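Local coordinates for molybdopterin biosynthesis protein (Mycobacterium abscessus, PDB 3TCR), which probably binds molybdopterin and takes part in the biosynthesis of the molybdenum cofactor, at residues 47-53 / 80-86; 135-140 / 152-158; 92-96 / 125-129; 147-151 / 170-175; 103-109 / 163-169. All blocks are in the same frame, centred on the assembly; numbering follows the deposited sequence.

Five contacts build one alpha/beta domain outward from its sheet. Contacts 1 and 5 pair strands of that sheet, their centres about 12 Å apart, and are joined because strands 44-51 and 105-109 are neighbours. On one face, helix 88-100 lies over both pairs and meets the loop at 125-129 in contact 3. Contact 2, centred about 13 Å from the centre of contact 5, is joined to it by a probable bond from V157 N to N168 OD1, and it also reaches the subunit interface. Contact 4 has its centre about 11 Å from that of contact 2 and about 23 Å from that of contact 3. As in MogA-type relatives, the pterin site probably lies near the C-terminal ends of the parallel strands.

Contact 1. Residues 47-53 / 80-86; sequences LVVIVND and GVVVVEN
Between V48 and V84 the strands 47-51 and 80-84 run parallel, 4.6 Å apart at their closest and with their directions 20° apart. V48 and I50 each give both backbone groups to the partner strand: I50 N donates to V82 O at 2.7 Å, I50 O accepts from V84 N at 2.9 Å, and N52 N continues the series to V84 O. The bond from V48 N to G80 O at the start is longer. On the face of V49, V51, V82 and V84, which helix 88-100 covers, the CG2 methyl of V84 is the hub. Standing between its own backbone N and carbonyl carbon, it meets V49 CG1 and V51 CG2, each at 4.0 Å. The other face carries I50 CG1 against V81 CG1, near helix 64-73. The strands are the two ends of a beta-alpha-beta crossover through that helix, a building unit of the MogA-like fold. Past V51 and V84 the side chains turn polar. D53 OD1 takes the N-H of N86 at 2.9 Å from above the carboxylate plane, while D53 OD2 forms a salt bridge with R117. The N86 amide crosses V51 at about a right angle, with OD1 3.5 Å from V51 CG1. One water accepts from N86 ND2 and donates to V51 O at 2.8 Å, tying the polar edge to the end of the strand.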
# COMPACT_ATOMS: atom_id res chain seq x y z
N LEU A 47 6.02 17.42 -17.40
CA LEU A 47 6.01 18.68 -16.64
C LEU A 47 6.40 18.42 -15.19
O LEU A 47 5.98 17.44 -14.58
CB LEU A 47 4.63 19.33 -16.68
CG LEU A 47 4.48 20.70 -15.96
CD1 LEU A 47 4.77 21.84 -16.93
CD2 LEU A 47 3.08 20.86 -15.43
N VAL A 48 7.20 19.31 -14.64
CA VAL A 48 7.61 19.27 -13.27
C VAL A 48 6.91 20.34 -12.48
O VAL A 48 6.90 21.53 -12.87
CB VAL A 48 9.13 19.51 -13.15
CG1 VAL A 48 9.58 19.35 -11.70
CG2 VAL A 48 9.86 18.56 -14.08
N VAL A 49 6.31 19.94 -11.36
CA VAL A 49 5.66 20.86 -10.44
C VAL A 49 6.44 20.86 -9.13
O VAL A 49 6.47 19.87 -8.44
CB VAL A 49 4.19 20.43 -10.16
CG1 VAL A 49 3.53 21.40 -9.18
CG2 VAL A 49 3.40 20.33 -11.47
N ILE A 50 7.09 21.98 -8.80
CA ILE A 50 7.85 22.11 -7.55
C ILE A 50 6.87 22.58 -6.50
O ILE A 50 6.27 23.64 -6.67
CB ILE A 50 8.95 23.18 -7.65
CG1 ILE A 50 9.99 22.77 -8.70
CG2 ILE A 50 9.58 23.45 -6.28
CD1 ILE A 50 10.60 21.41 -8.47
N VAL A 51 6.68 21.80 -5.44
CA VAL A 51 5.75 22.17 -4.38
C VAL A 51 6.58 22.59 -3.18
O VAL A 51 7.05 21.75 -2.42
CB VAL A 51 4.78 21.02 -3.99
CG1 VAL A 51 3.83 21.50 -2.88
CG2 VAL A 51 4.01 20.49 -5.21
N ASN A 52 6.79 23.89 -3.05
CA ASN A 52 7.67 24.42 -2.01
C ASN A 52 7.38 25.88 -1.67
O ASN A 52 7.57 26.75 -2.50
CB ASN A 52 9.11 24.29 -2.50
CG ASN A 52 10.12 24.44 -1.40
OD1 ASN A 52 10.29 25.50 -0.79
ND2 ASN A 52 10.81 23.36 -1.13
N ASP A 53 6.95 26.16 -0.45
CA ASP A 53 6.66 27.57 -0.05
C ASP A 53 7.81 28.53 -0.24
O ASP A 53 7.61 29.65 -0.67
CB ASP A 53 6.25 27.64 1.40
CG ASP A 53 4.95 26.99 1.63
OD1 ASP A 53 4.09 27.10 0.73
OD2 ASP A 53 4.81 26.33 2.67
N GLY A 80 8.14 22.19 -19.31
CA GLY A 80 8.24 23.32 -18.39
C GLY A 80 8.32 22.90 -16.94
O GLY A 80 8.23 21.70 -16.62
N VAL A 81 8.48 23.88 -16.06
CA VAL A 81 8.54 23.71 -14.62
C VAL A 81 7.57 24.74 -14.05
O VAL A 81 7.53 25.88 -14.52
CB VAL A 81 9.99 23.94 -14.07
CG1 VAL A 81 10.07 23.86 -12.53
CG2 VAL A 81 10.95 22.93 -14.67
N VAL A 82 6.75 24.33 -13.08
CA VAL A 82 5.84 25.20 -12.39
C VAL A 82 6.23 25.18 -10.92
O VAL A 82 6.51 24.10 -10.38
CB VAL A 82 4.36 24.72 -12.55
CG1 VAL A 82 3.40 25.64 -11.78
CG2 VAL A 82 3.95 24.71 -14.02
N VAL A 83 6.27 26.35 -10.28
CA VAL A 83 6.49 26.44 -8.85
C VAL A 83 5.18 26.84 -8.16
O VAL A 83 4.55 27.80 -8.57
CB VAL A 83 7.59 27.46 -8.48
CG1 VAL A 83 7.76 27.50 -6.94
CG2 VAL A 83 8.92 27.08 -9.14
N VAL A 84 4.76 26.11 -7.14
CA VAL A 84 3.59 26.46 -6.37
C VAL A 84 3.92 26.33 -4.89
O VAL A 84 4.89 25.66 -4.48
CB VAL A 84 2.39 25.51 -6.67
CG1 VAL A 84 1.91 25.63 -8.11
CG2 VAL A 84 2.73 24.07 -6.32
N GLU A 85 3.08 26.97 -4.08
CA GLU A 85 3.11 26.85 -2.63
C GLU A 85 2.49 25.53 -2.22
O GLU A 85 1.84 24.87 -3.02
CB GLU A 85 2.29 27.97 -1.99
CG GLU A 85 2.86 29.37 -2.22
CD GLU A 85 1.93 30.50 -1.75
OE1 GLU A 85 0.71 30.46 -1.99
OE2 GLU A 85 2.43 31.47 -1.17
N ASN A 86 2.64 25.21 -0.94
CA ASN A 86 1.93 24.09 -0.32
C ASN A 86 0.52 24.48 -0.06
O ASN A 86 0.14 24.79 1.07
CB ASN A 86 2.58 23.67 1.00
CG ASN A 86 3.43 22.44 0.85
OD1 ASN A 86 2.92 21.35 0.52
ND2 ASN A 86 4.73 22.61 1.00
O HOH W 1 7.61 21.30 0.27
O HOH W 2 7.37 23.84 1.64

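Contact 2. Residues 135-140 / 152-158; sequences IAEAIR and GLSRGVA
R140 reaches from helix 133-145 to the loop at 152-158 and grips it with one nitrogen. Its NH2 donates to S154 O and to G156 O, both at 3.0 Å, and neither carbonyl lies quite in the guanidinium plane. A bend at chi3 (-78°) turns the guanidinium toward these carbonyls, with A136 O over the centre of one of its faces. Nearer the helix, CD of R140 lies 3.2 Å from S154 O. S154 also shapes the loop: its OG accepts from G156 N at 3.0 Å in an ST turn, which lies between the two carbonyls that R140 NH2 binds. The close-packed part is one turn back along the helix. There the methyl of A158 makes the apolar contact, against CB and CG2 of I135 at 3.8 Å, and A136 CB rests on G156 O at 3.6 Å. Between this packing and the arginine the contact is looser, and two waters lie between the segments. One of them accepts from R140 NH1 and donates to G156 O. R155 leaves the loop away from the helix at CB; its NE bonds to G113 O and its NH1 forms a salt bridge with E122. R140 NE forms a salt bridge with E137 of a second subunit, while E137 here pairs with R140 of the third. An arginine that anchors a loop and also bonds across the subunit interface fits the trimer known from MogA proteins.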
# COMPACT_ATOMS: atom_id res chain seq x y z
N ILE A 135 3.46 2.16 -8.18
CA ILE A 135 4.47 3.20 -8.36
C ILE A 135 4.85 3.79 -6.99
O ILE A 135 6.04 3.83 -6.62
CB ILE A 135 4.01 4.30 -9.35
CG1 ILE A 135 3.84 3.74 -10.79
CG2 ILE A 135 5.00 5.44 -9.43
CD1 ILE A 135 3.27 4.76 -11.76
N ALA A 136 3.84 4.22 -6.23
CA ALA A 136 4.03 4.88 -4.92
C ALA A 136 4.76 3.93 -3.96
O ALA A 136 5.70 4.34 -3.29
CB ALA A 136 2.69 5.35 -4.31
N GLU A 137 4.31 2.67 -3.92
CA GLU A 137 4.92 1.62 -3.09
C GLU A 137 6.38 1.32 -3.46
O GLU A 137 7.25 1.19 -2.58
CB GLU A 137 4.12 0.30 -3.16
CG GLU A 137 2.71 0.34 -2.59
CD GLU A 137 1.87 -0.92 -2.91
OE1 GLU A 137 2.38 -1.89 -3.54
OE2 GLU A 137 0.68 -0.93 -2.49
N ALA A 138 6.64 1.17 -4.75
CA ALA A 138 8.01 0.95 -5.22
C ALA A 138 8.94 2.16 -4.87
O ALA A 138 10.11 1.96 -4.53
CB ALA A 138 8.04 0.68 -6.74
N ILE A 139 8.43 3.39 -4.95
CA ILE A 139 9.21 4.58 -4.61
C ILE A 139 9.55 4.57 -3.13
O ILE A 139 10.71 4.82 -2.74
CB ILE A 139 8.50 5.88 -5.02
CG1 ILE A 139 8.46 6.03 -6.56
CG2 ILE A 139 9.19 7.12 -4.45
CD1 ILE A 139 7.52 7.14 -7.05
N ARG A 140 8.56 4.26 -2.29
CA ARG A 140 8.79 4.19 -0.83
C ARG A 140 9.78 3.07 -0.48
O ARG A 140 10.70 3.25 0.31
CB ARG A 140 7.49 3.97 -0.04
CG ARG A 140 6.68 5.25 0.14
CD ARG A 140 5.52 5.06 1.05
NE ARG A 140 4.40 4.38 0.41
CZ ARG A 140 3.41 5.01 -0.24
NH1 ARG A 140 2.41 4.29 -0.75
NH2 ARG A 140 3.41 6.35 -0.42
N GLY A 152 11.25 6.86 2.01
CA GLY A 152 10.59 5.71 2.59
C GLY A 152 9.29 6.08 3.23
O GLY A 152 8.33 5.31 3.22
N LEU A 153 9.25 7.26 3.82
CA LEU A 153 8.08 7.74 4.54
C LEU A 153 7.15 8.64 3.69
O LEU A 153 6.09 9.07 4.16
CB LEU A 153 8.55 8.50 5.78
CG LEU A 153 9.21 7.70 6.92
CD1 LEU A 153 9.69 8.61 8.07
CD2 LEU A 153 8.20 6.69 7.45
N SER A 154 7.55 8.95 2.45
CA SER A 154 6.75 9.82 1.59
C SER A 154 5.26 9.40 1.55
O SER A 154 4.94 8.24 1.33
CB SER A 154 7.31 9.84 0.16
OG SER A 154 6.46 10.59 -0.70
N ARG A 155 4.37 10.37 1.73
CA ARG A 155 2.93 10.13 1.57
C ARG A 155 2.47 10.24 0.09
O ARG A 155 1.26 10.23 -0.23
CB ARG A 155 2.14 11.05 2.47
CG ARG A 155 2.42 10.83 3.94
CD ARG A 155 1.49 11.62 4.87
NE ARG A 155 1.55 13.01 4.50
CZ ARG A 155 0.62 13.70 3.84
NH1 ARG A 155 -0.53 13.16 3.48
NH2 ARG A 155 0.87 14.96 3.53
N GLY A 156 3.44 10.34 -0.82
CA GLY A 156 3.14 10.55 -2.22
C GLY A 156 2.19 9.50 -2.78
O GLY A 156 2.21 8.34 -2.35
N VAL A 157 1.30 9.92 -3.68
CA VAL A 157 0.47 8.99 -4.45
C VAL A 157 0.87 9.04 -5.92
O VAL A 157 1.71 9.87 -6.34
CB VAL A 157 -1.02 9.31 -4.30
CG1 VAL A 157 -1.46 9.27 -2.82
CG2 VAL A 157 -1.34 10.66 -4.94
N ALA A 158 0.25 8.16 -6.70
CA ALA A 158 0.51 8.06 -8.13
C ALA A 158 -0.71 7.51 -8.85
O ALA A 158 -1.44 6.67 -8.30
CB ALA A 158 1.73 7.18 -8.41
O HOH W 3 5.40 7.34 -3.15
O HOH W 4 0.36 5.93 -2.13

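Contact 3. Residues 92-96 / 125-129; sequences QNAVN and QPLLD
L127 sets its fork toward helix 88-100 through a chi1 of -50°, with CG opposite the carbonyl carbon, and an extended chi2 of 179°. N96 OD1 faces both methyls of that fork, nearer CD2 at 3.6 Å than CD1 at 3.8 Å. CD1 also reaches V95, 3.7 Å from its CG1; that branch, anti to the V95 nitrogen (chi1 172°), is the one that faces L127. Q92, one turn earlier on the helix, reaches out along an extended chain until NE2 stands 4.0 Å from CG of P126 and 4.1 Å from L127 CD2, crossing the proline at about a right angle. That amide nitrogen finds its polar partner nearby, in the carbonyl of A123 at the end of helix 120-124. The contact thus links helix 88-100 to the short 3-10 turn ahead of strand 130-131, near the surface of the domain, and deepens at V95, which also packs on V166 of the central sheet. No hydrogen bond joins the two segments. Cohesion between them comes largely from van der Waals packing centred on L127, whose methyls are bordered by NE2 of Q92 and the amide of N96, while Q92 bonds to A123.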
# COMPACT_ATOMS: atom_id res chain seq x y z
N GLN A 92 -3.48 21.73 -7.42
CA GLN A 92 -4.50 21.17 -8.31
C GLN A 92 -4.54 21.93 -9.63
O GLN A 92 -4.60 21.31 -10.73
CB GLN A 92 -5.89 21.13 -7.60
CG GLN A 92 -5.94 20.02 -6.51
CD GLN A 92 -7.36 19.76 -6.00
OE1 GLN A 92 -8.22 20.60 -6.14
NE2 GLN A 92 -7.61 18.58 -5.43
N ASN A 93 -4.45 23.25 -9.56
CA ASN A 93 -4.46 24.05 -10.77
C ASN A 93 -3.28 23.66 -11.68
O ASN A 93 -3.45 23.56 -12.90
CB ASN A 93 -4.39 25.56 -10.49
CG ASN A 93 -5.72 26.13 -10.02
OD1 ASN A 93 -6.78 25.57 -10.32
ND2 ASN A 93 -5.68 27.25 -9.31
N ALA A 94 -2.11 23.52 -11.08
CA ALA A 94 -0.90 23.19 -11.81
C ALA A 94 -1.06 21.82 -12.49
O ALA A 94 -0.81 21.68 -13.69
CB ALA A 94 0.34 23.22 -10.87
N VAL A 95 -1.48 20.81 -11.73
CA VAL A 95 -1.64 19.47 -12.32
C VAL A 95 -2.75 19.46 -13.40
O VAL A 95 -2.57 18.91 -14.50
CB VAL A 95 -1.92 18.44 -11.24
CG1 VAL A 95 -2.30 17.09 -11.87
CG2 VAL A 95 -0.71 18.31 -10.31
N ASN A 96 -3.90 20.06 -13.09
CA ASN A 96 -5.05 20.06 -14.02
C ASN A 96 -4.66 20.79 -15.31
O ASN A 96 -5.13 20.43 -16.38
CB ASN A 96 -6.31 20.73 -13.41
CG ASN A 96 -7.04 19.83 -12.42
OD1 ASN A 96 -6.96 18.64 -12.53
ND2 ASN A 96 -7.71 20.42 -11.43
N GLN A 125 -4.65 13.05 -5.06
CA GLN A 125 -5.57 11.91 -4.99
C GLN A 125 -6.95 12.17 -5.63
O GLN A 125 -7.40 11.35 -6.45
CB GLN A 125 -5.72 11.40 -3.55
CG GLN A 125 -6.58 10.13 -3.37
CD GLN A 125 -5.90 8.88 -3.93
OE1 GLN A 125 -4.66 8.78 -3.92
NE2 GLN A 125 -6.70 7.93 -4.46
N PRO A 126 -7.61 13.30 -5.32
CA PRO A 126 -8.95 13.50 -5.93
C PRO A 126 -8.97 13.69 -7.44
O PRO A 126 -10.05 13.61 -8.06
CB PRO A 126 -9.52 14.75 -5.23
CG PRO A 126 -8.60 15.00 -4.05
CD PRO A 126 -7.27 14.33 -4.34
N LEU A 127 -7.82 13.97 -8.03
CA LEU A 127 -7.72 14.15 -9.49
C LEU A 127 -7.51 12.83 -10.24
O LEU A 127 -7.52 12.81 -11.48
CB LEU A 127 -6.54 15.08 -9.83
CG LEU A 127 -6.46 16.41 -9.07
CD1 LEU A 127 -5.22 17.15 -9.55
CD2 LEU A 127 -7.74 17.20 -9.32
N LEU A 128 -7.23 11.76 -9.50
CA LEU A 128 -6.83 10.50 -10.13
C LEU A 128 -8.06 9.73 -10.59
O LEU A 128 -8.95 9.51 -9.79
CB LEU A 128 -6.00 9.67 -9.16
CG LEU A 128 -4.67 10.29 -8.69
CD1 LEU A 128 -3.88 9.36 -7.76
CD2 LEU A 128 -3.81 10.72 -9.88
N ASP A 129 -8.13 9.34 -11.86
CA ASP A 129 -9.21 8.46 -12.33
C ASP A 129 -8.94 7.03 -11.89
O ASP A 129 -9.89 6.23 -11.72
CB ASP A 129 -9.32 8.48 -13.87
CG ASP A 129 -9.63 9.85 -14.40
OD1 ASP A 129 -10.67 10.43 -14.03
OD2 ASP A 129 -8.82 10.36 -15.17

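Contact 4. Residues 147-151 / 170-175; sequences GVTEA and AGSRAA
E150 and S172 make the polar link between the N-terminal turns of two helices, and two kinds of contact hold those turns together. In the hydrogen-bonded part, S172 OG donates to E150 OE2; the modelled separation of 2.5 Å is very short and its exact value doubtful. The same hydroxyl accepts from A175 N at 3.1 Å, making S172 the N-cap of helix 173-196. E150 reaches it by folding: a chi1 of 64° sets CG 4.1 Å from A175 CB, and a bend at chi2 (-88°) swings the carboxylate across to the serine. In the apolar part, V148 just before helix 149-152 sets CG1 against A174 CB at 3.9 Å. CG2 of V148 faces the same methyl at 4.1 Å. Deeper in, A151 CB and A175 CB meet at 4.2 Å. The small alanines let the backbones draw close, with CA atoms of A151 and A175 5.4 Å apart. Outside this apolar group, A170 CB packs 3.5 Å from E150 O. Chemically, the serine hydroxyl both gives and receives. The carboxylate would be expected to favour a hydroxyl orientation that leaves the oxygen able to accept from A175 N, and the positive end of the long helix to favour the negative charge of E150 close by.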
# COMPACT_ATOMS: atom_id res chain seq x y z
N GLY A 147 18.14 4.08 2.41
CA GLY A 147 18.33 4.91 3.58
C GLY A 147 17.91 6.36 3.39
O GLY A 147 18.32 7.22 4.14
N VAL A 148 17.04 6.64 2.42
CA VAL A 148 16.52 8.00 2.23
C VAL A 148 15.15 8.08 2.91
O VAL A 148 14.09 7.74 2.33
CB VAL A 148 16.41 8.37 0.74
CG1 VAL A 148 15.92 9.81 0.61
CG2 VAL A 148 17.75 8.15 0.00
N THR A 149 15.19 8.53 4.16
CA THR A 149 14.05 8.50 5.08
C THR A 149 12.83 9.22 4.54
O THR A 149 11.71 8.71 4.64
CB THR A 149 14.44 9.16 6.42
OG1 THR A 149 15.56 8.46 6.98
CG2 THR A 149 13.23 9.14 7.44
N GLU A 150 13.03 10.41 3.99
CA GLU A 150 11.93 11.22 3.49
C GLU A 150 11.26 10.53 2.27
O GLU A 150 10.12 10.85 1.95
CB GLU A 150 12.36 12.64 3.15
CG GLU A 150 13.39 12.78 2.03
CD GLU A 150 14.86 12.70 2.50
OE1 GLU A 150 15.12 12.23 3.64
OE2 GLU A 150 15.75 13.11 1.70
N ALA A 151 11.98 9.61 1.62
CA ALA A 151 11.43 8.81 0.52
C ALA A 151 10.68 7.56 1.05
O ALA A 151 9.55 7.27 0.64
CB ALA A 151 12.52 8.44 -0.49
N ALA A 170 9.12 13.10 -2.88
CA ALA A 170 9.60 13.99 -1.81
C ALA A 170 10.57 14.98 -2.37
O ALA A 170 11.15 14.79 -3.44
CB ALA A 170 10.23 13.22 -0.65
N GLY A 171 10.73 16.07 -1.62
CA GLY A 171 11.44 17.25 -2.10
C GLY A 171 12.97 17.28 -2.16
O GLY A 171 13.53 18.14 -2.87
N SER A 172 13.65 16.41 -1.43
CA SER A 172 15.13 16.50 -1.37
C SER A 172 15.81 15.97 -2.63
O SER A 172 15.22 15.20 -3.41
CB SER A 172 15.63 15.71 -0.18
OG SER A 172 15.39 14.34 -0.41
N ARG A 173 17.07 16.36 -2.81
CA ARG A 173 17.87 15.82 -3.91
C ARG A 173 17.98 14.31 -3.83
O ARG A 173 17.93 13.63 -4.86
CB ARG A 173 19.28 16.46 -3.97
CG ARG A 173 19.26 17.89 -4.51
CD ARG A 173 20.64 18.55 -4.52
NE ARG A 173 21.50 17.95 -5.53
CZ ARG A 173 21.52 18.26 -6.83
NH1 ARG A 173 20.71 19.20 -7.32
NH2 ARG A 173 22.36 17.62 -7.64
N ALA A 174 18.15 13.78 -2.63
CA ALA A 174 18.34 12.33 -2.46
C ALA A 174 17.06 11.59 -2.87
O ALA A 174 17.13 10.57 -3.54
CB ALA A 174 18.72 11.99 -1.02
N ALA A 175 15.90 12.14 -2.48
CA ALA A 175 14.59 11.56 -2.83
C ALA A 175 14.35 11.65 -4.32
O ALA A 175 13.88 10.70 -4.92
CB ALA A 175 13.42 12.23 -2.03

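Contact 5. Residues 103-109 / 163-169; sequences VDLVVTV and STLVVNI
I169, T108 and V106 lose most surface where strand 164-169 aligns parallel with strand 105-109, axes 4.7 Å apart at their closest. I169 closes the pairing with its N-H, given to T108 O at 2.8 Å. Its chi1 of 73° places CG1 between the backbone N and the carbonyl carbon, and from there the branch runs back along the neighbouring strand: CG1 lies 4.2 Å from V109 CG2, and CD1 ends 3.7 Å from V107 CG1. This face, shared with L105, L165 and V167, is covered by helices 64-73 and 173-196. Helix 88-100 covers the other near V106 and T164, giving the three-layer alpha/beta/alpha sandwich of the MogA-like domains, with these two strands at the middle of the sheet. T108 is the polar centre of that second face. Its OG1 accepts from N168 ND2 at 2.7 Å, the two side chains standing side by side, and donates to a water that bonds on to I169 O. The N168 amide is fixed at both ends, since ND2 also reaches T124 and OD1 takes the N-H of V157. V106 carries the apolar side of the same face. Its N-H meets L165 O at 2.8 Å, and its CG2 touches T164 CG2 at 3.5 Å. The hydroxyl of T164 donates to V103 O at 2.6 Å in the carbonyl plane, pinning the loop that leads into strand 105-109.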
# COMPACT_ATOMS: atom_id res chain seq x y z
N VAL A 103 -0.32 16.53 -21.33
CA VAL A 103 1.00 16.12 -20.92
C VAL A 103 1.01 14.61 -20.53
O VAL A 103 0.09 14.12 -19.87
CB VAL A 103 1.50 17.00 -19.76
CG1 VAL A 103 2.81 16.47 -19.17
CG2 VAL A 103 1.62 18.48 -20.20
N ASP A 104 2.06 13.89 -20.89
CA ASP A 104 2.15 12.44 -20.59
C ASP A 104 2.58 12.10 -19.16
O ASP A 104 2.08 11.13 -18.58
CB ASP A 104 3.10 11.75 -21.55
CG ASP A 104 2.68 11.97 -23.01
OD1 ASP A 104 1.61 11.47 -23.41
OD2 ASP A 104 3.39 12.66 -23.75
N LEU A 105 3.50 12.89 -18.61
CA LEU A 105 4.02 12.69 -17.25
C LEU A 105 4.15 13.98 -16.48
O LEU A 105 4.77 14.92 -16.94
CB LEU A 105 5.39 12.01 -17.32
CG LEU A 105 6.11 11.79 -16.01
CD1 LEU A 105 5.33 10.89 -15.07
CD2 LEU A 105 7.51 11.23 -16.36
N VAL A 106 3.55 14.02 -15.30
CA VAL A 106 3.75 15.10 -14.35
C VAL A 106 4.39 14.51 -13.11
O VAL A 106 3.85 13.55 -12.52
CB VAL A 106 2.40 15.74 -13.97
CG1 VAL A 106 2.57 16.68 -12.79
CG2 VAL A 106 1.75 16.42 -15.17
N VAL A 107 5.58 15.02 -12.75
CA VAL A 107 6.25 14.70 -11.50
C VAL A 107 6.15 15.93 -10.60
O VAL A 107 6.58 17.03 -10.99
CB VAL A 107 7.73 14.41 -11.77
CG1 VAL A 107 8.52 14.12 -10.48
CG2 VAL A 107 7.87 13.28 -12.80
N THR A 108 5.54 15.77 -9.43
CA THR A 108 5.49 16.82 -8.42
C THR A 108 6.60 16.47 -7.43
O THR A 108 6.83 15.27 -7.17
CB THR A 108 4.12 16.88 -7.67
OG1 THR A 108 3.97 15.76 -6.79
CG2 THR A 108 2.95 16.92 -8.62
N VAL A 109 7.25 17.49 -6.87
CA VAL A 109 8.43 17.34 -6.02
C VAL A 109 8.20 18.20 -4.80
O VAL A 109 8.11 19.43 -4.93
CB VAL A 109 9.71 17.87 -6.73
CG1 VAL A 109 10.96 17.78 -5.83
CG2 VAL A 109 9.91 17.17 -8.06
N SER A 163 -5.24 11.81 -19.65
CA SER A 163 -4.20 11.06 -20.38
C SER A 163 -2.82 11.18 -19.72
O SER A 163 -1.82 10.75 -20.31
CB SER A 163 -4.09 11.52 -21.83
OG SER A 163 -3.50 12.81 -21.97
N THR A 164 -2.79 11.72 -18.50
CA THR A 164 -1.56 12.04 -17.80
C THR A 164 -1.23 11.09 -16.63
O THR A 164 -2.08 10.81 -15.78
CB THR A 164 -1.64 13.49 -17.27
OG1 THR A 164 -2.01 14.36 -18.36
CG2 THR A 164 -0.31 13.95 -16.65
N LEU A 165 -0.00 10.59 -16.62
CA LEU A 165 0.53 9.91 -15.45
C LEU A 165 1.07 10.98 -14.47
O LEU A 165 1.86 11.82 -14.86
CB LEU A 165 1.63 8.91 -15.85
CG LEU A 165 2.38 8.13 -14.77
CD1 LEU A 165 1.43 7.30 -13.91
CD2 LEU A 165 3.51 7.29 -15.41
N VAL A 166 0.59 10.95 -13.22
CA VAL A 166 0.92 11.89 -12.17
C VAL A 166 1.56 11.13 -11.00
O VAL A 166 0.97 10.16 -10.50
CB VAL A 166 -0.32 12.67 -11.67
CG1 VAL A 166 0.10 13.77 -10.68
CG2 VAL A 166 -1.13 13.23 -12.86
N VAL A 167 2.75 11.57 -10.59
CA VAL A 167 3.51 10.93 -9.52
C VAL A 167 4.11 11.97 -8.55
O VAL A 167 4.85 12.89 -8.98
CB VAL A 167 4.64 10.05 -10.11
CG1 VAL A 167 5.37 9.25 -9.01
CG2 VAL A 167 4.09 9.12 -11.23
N ASN A 168 3.79 11.84 -7.27
CA ASN A 168 4.40 12.66 -6.22
C ASN A 168 5.73 12.07 -5.72
O ASN A 168 5.79 10.88 -5.32
CB ASN A 168 3.51 12.68 -4.97
CG ASN A 168 2.10 13.21 -5.20
OD1 ASN A 168 1.16 12.74 -4.51
ND2 ASN A 168 1.93 14.21 -6.08
N ILE A 169 6.78 12.88 -5.70
CA ILE A 169 7.98 12.50 -4.95
C ILE A 169 8.38 13.54 -3.90
O ILE A 169 8.01 14.72 -4.01
CB ILE A 169 9.15 12.10 -5.87
CG1 ILE A 169 9.78 13.27 -6.55
CG2 ILE A 169 8.68 11.18 -7.02
CD1 ILE A 169 10.58 12.75 -7.78
O HOH W 5 0.33 9.30 -20.05
O HOH W 6 -0.97 12.26 -23.06
O HOH W 7 5.38 15.66 -4.51